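Local structure of Xcc_ctr_pt (Xanthomonas campestris pv. campestris, 6NJW) at residues Pro156-Arg160 and Glu161-Ala165. The protein is the C-terminal Toprim-containing region of a Class 2 OLD family nuclease, which probably cleaves nucleic acid by a two-metal mechanism. Numbering follows the deposited sequence.
Sequences PRLRR and ETLNA
Arg160 and Leu163 meet across the first turn of helix 160-171, at the surface loop that joins it to helix 134-154, away from the magnesium site. CB of Arg160 lies beside the peptide to Glu161. CG of Arg160 stands anti to the backbone N (chi1 166°) and comes within 3.6 Å of ND2 of Asn164. CD passes beside the same amide. Bends at the second and third torsions then turn the chain back across Leu163. CD1 of Leu163 lies under one face of the Arg160 guanidinium, toward its rim, 3.8 Å from NH2 of Arg160. OD1 of Asn164 lies at the guanidinium edge without a hydrogen bond, the two planes 60° apart.

The other methyl of Leu163, CD2, packs 3.9 Å from CB of Leu158. CG2 of Thr162 extends this apolar patch, 4.1 Å from CD2 of Leu158. Leu184 of helix 178-188 touches both Leu158 and Thr162, and Ile151 of helix 134-154 also meets Leu158.

Arg159 is the N-cap residue, and its carbonyl O accepts a nearly straight bond from the N of Leu163 (3.0 Å, 168°). Thr162 N adds a weak bond to it. Asn164 N bonds to O of Arg160 at 2.9 Å. Arg159 NE and Glu161 OE1, 4.4 Å apart, form no salt bridge. The helix start is thus held by backbone bonds and apolar contact, and any charge attraction is probably weak.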
ATOM      1  N   PRO A 156      20.531 -15.318   8.911  1.00 44.67           N
ATOM      2  CA  PRO A 156      20.904 -15.931  10.190  1.00 57.21           C
ATOM      3  C   PRO A 156      22.364 -15.741  10.581  1.00 57.37           C
ATOM      4  O   PRO A 156      22.742 -16.132  11.692  1.00 52.11           O
ATOM      5  CB  PRO A 156      20.567 -17.409   9.962  1.00 50.40           C
ATOM      6  CG  PRO A 156      20.798 -17.610   8.499  1.00 53.28           C
ATOM      7  CD  PRO A 156      20.423 -16.310   7.826  1.00 50.76           C
ATOM      8  N   ARG A 157      23.183 -15.113   9.743  1.00 56.21           N
ATOM      9  CA  ARG A 157      24.581 -14.855  10.066  1.00 53.23           C
ATOM     10  C   ARG A 157      24.887 -13.354  10.072  1.00 50.82           C
ATOM     11  O   ARG A 157      25.966 -12.914   9.664  1.00 49.19           O
ATOM     12  CB  ARG A 157      25.495 -15.614   9.106  1.00 49.81           C
ATOM     13  CG  ARG A 157      25.632 -17.109   9.436  1.00 51.98           C
ATOM     14  CD  ARG A 157      25.993 -17.962   8.225  1.00 51.78           C
ATOM     15  NE  ARG A 157      24.960 -17.928   7.188  1.00 61.37           N
ATOM     16  CZ  ARG A 157      23.973 -18.819   7.067  1.00 65.55           C
ATOM     17  NH1 ARG A 157      23.877 -19.833   7.924  1.00 55.76           N
ATOM     18  NH2 ARG A 157      23.080 -18.698   6.078  1.00 52.44           N
ATOM     19  N   LEU A 158      23.938 -12.545  10.534  1.00 43.30           N
ATOM     20  CA  LEU A 158      24.193 -11.121  10.698  1.00 48.71           C
ATOM     21  C   LEU A 158      25.297 -10.897  11.724  1.00 54.62           C
ATOM     22  O   LEU A 158      25.365 -11.582  12.749  1.00 55.27           O
ATOM     23  CB  LEU A 158      22.920 -10.380  11.135  1.00 52.30           C
ATOM     24  CG  LEU A 158      21.873 -10.114  10.045  1.00 55.04           C
ATOM     25  CD1 LEU A 158      20.629  -9.475  10.631  1.00 45.07           C
ATOM     26  CD2 LEU A 158      22.463  -9.251   8.916  1.00 45.34           C
ATOM     27  N   ARG A 159      26.170  -9.936  11.437  1.00 53.01           N
ATOM     28  CA  ARG A 159      27.226  -9.586  12.374  1.00 55.18           C
ATOM     29  C   ARG A 159      26.630  -9.039  13.664  1.00 58.79           C
ATOM     30  O   ARG A 159      25.537  -8.466  13.675  1.00 54.47           O
ATOM     31  CB  ARG A 159      28.166  -8.560  11.752  1.00 53.26           C
ATOM     32  CG  ARG A 159      28.917  -9.101  10.550  1.00 52.02           C
ATOM     33  CD  ARG A 159      29.492  -7.977   9.729  1.00 53.03           C
ATOM     34  NE  ARG A 159      30.622  -7.358  10.404  1.00 52.81           N
ATOM     35  CZ  ARG A 159      31.439  -6.482   9.828  1.00 60.45           C
ATOM     36  NH1 ARG A 159      32.454  -5.964  10.509  1.00 60.04           N
ATOM     37  NH2 ARG A 159      31.240  -6.121   8.566  1.00 57.51           N
ATOM     38  N   ARG A 160      27.379  -9.208  14.758  1.00 56.37           N
ATOM     39  CA  ARG A 160      26.870  -8.847  16.075  1.00 58.19           C
ATOM     40  C   ARG A 160      26.523  -7.363  16.144  1.00 56.00           C
ATOM     41  O   ARG A 160      25.551  -6.974  16.802  1.00 58.23           O
ATOM     42  CB  ARG A 160      27.894  -9.232  17.148  1.00 66.63           C
ATOM     43  CG  ARG A 160      27.656  -8.610  18.516  1.00 67.85           C
ATOM     44  CD  ARG A 160      26.557  -9.341  19.303  1.00 76.93           C
ATOM     45  NE  ARG A 160      26.313 -10.714  18.851  1.00 83.66           N
ATOM     46  CZ  ARG A 160      25.190 -11.392  19.090  1.00 82.93           C
ATOM     47  NH1 ARG A 160      24.204 -10.823  19.775  1.00 79.75           N
ATOM     48  NH2 ARG A 160      25.048 -12.637  18.649  1.00 83.81           N
ATOM     49  N   GLU A 161      27.291  -6.517  15.453  1.00 52.36           N
ATOM     50  CA  GLU A 161      26.977  -5.089  15.420  1.00 55.25           C
ATOM     51  C   GLU A 161      25.573  -4.847  14.881  1.00 57.51           C
ATOM     52  O   GLU A 161      24.809  -4.046  15.436  1.00 52.87           O
ATOM     53  CB  GLU A 161      28.008  -4.343  14.564  1.00 56.24           C
ATOM     54  CG  GLU A 161      29.351  -4.102  15.256  1.00 67.92           C
ATOM     55  CD  GLU A 161      30.406  -5.152  14.913  1.00 72.32           C
ATOM     56  OE1 GLU A 161      30.040  -6.330  14.670  1.00 73.01           O
ATOM     57  OE2 GLU A 161      31.607  -4.790  14.884  1.00 74.29           O
ATOM     58  N   THR A 162      25.218  -5.536  13.795  1.00 52.40           N
ATOM     59  CA  THR A 162      23.914  -5.333  13.182  1.00 52.77           C
ATOM     60  C   THR A 162      22.811  -5.899  14.060  1.00 50.81           C
ATOM     61  O   THR A 162      21.735  -5.301  14.175  1.00 51.39           O
ATOM     62  CB  THR A 162      23.886  -5.976  11.800  1.00 52.20           C
ATOM     63  OG1 THR A 162      24.872  -5.351  10.973  1.00 51.37           O
ATOM     64  CG2 THR A 162      22.511  -5.812  11.159  1.00 49.57           C
ATOM     65  N   LEU A 163      23.061  -7.049  14.681  1.00 50.05           N
ATOM     66  CA  LEU A 163      22.109  -7.594  15.644  1.00 56.63           C
ATOM     67  C   LEU A 163      21.864  -6.620  16.788  1.00 56.56           C
ATOM     68  O   LEU A 163      20.721  -6.434  17.218  1.00 61.24           O
ATOM     69  CB  LEU A 163      22.616  -8.931  16.174  1.00 50.77           C
ATOM     70  CG  LEU A 163      22.596 -10.038  15.121  1.00 60.55           C
ATOM     71  CD1 LEU A 163      23.184 -11.336  15.660  1.00 62.65           C
ATOM     72  CD2 LEU A 163      21.166 -10.246  14.630  1.00 61.80           C
ATOM     73  N   ASN A 164      22.924  -5.980  17.288  1.00 56.19           N
ATOM     74  CA  ASN A 164      22.763  -5.027  18.381  1.00 59.93           C
ATOM     75  C   ASN A 164      21.947  -3.819  17.947  1.00 58.73           C
ATOM     76  O   ASN A 164      21.102  -3.331  18.703  1.00 59.54           O
ATOM     77  CB  ASN A 164      24.129  -4.578  18.907  1.00 58.43           C
ATOM     78  CG  ASN A 164      24.835  -5.666  19.674  1.00 61.06           C
ATOM     79  OD1 ASN A 164      24.197  -6.567  20.217  1.00 67.85           O
ATOM     80  ND2 ASN A 164      26.162  -5.598  19.719  1.00 66.05           N
ATOM     81  N   ALA A 165      22.201  -3.305  16.742  1.00 57.56           N
ATOM     82  CA  ALA A 165      21.400  -2.187  16.259  1.00 61.75           C
ATOM     83  C   ALA A 165      19.939  -2.592  16.136  1.00 59.75           C
ATOM     84  O   ALA A 165      19.040  -1.814  16.472  1.00 60.14           O
ATOM     85  CB  ALA A 165      21.936  -1.684  14.919  1.00 49.94           C
TER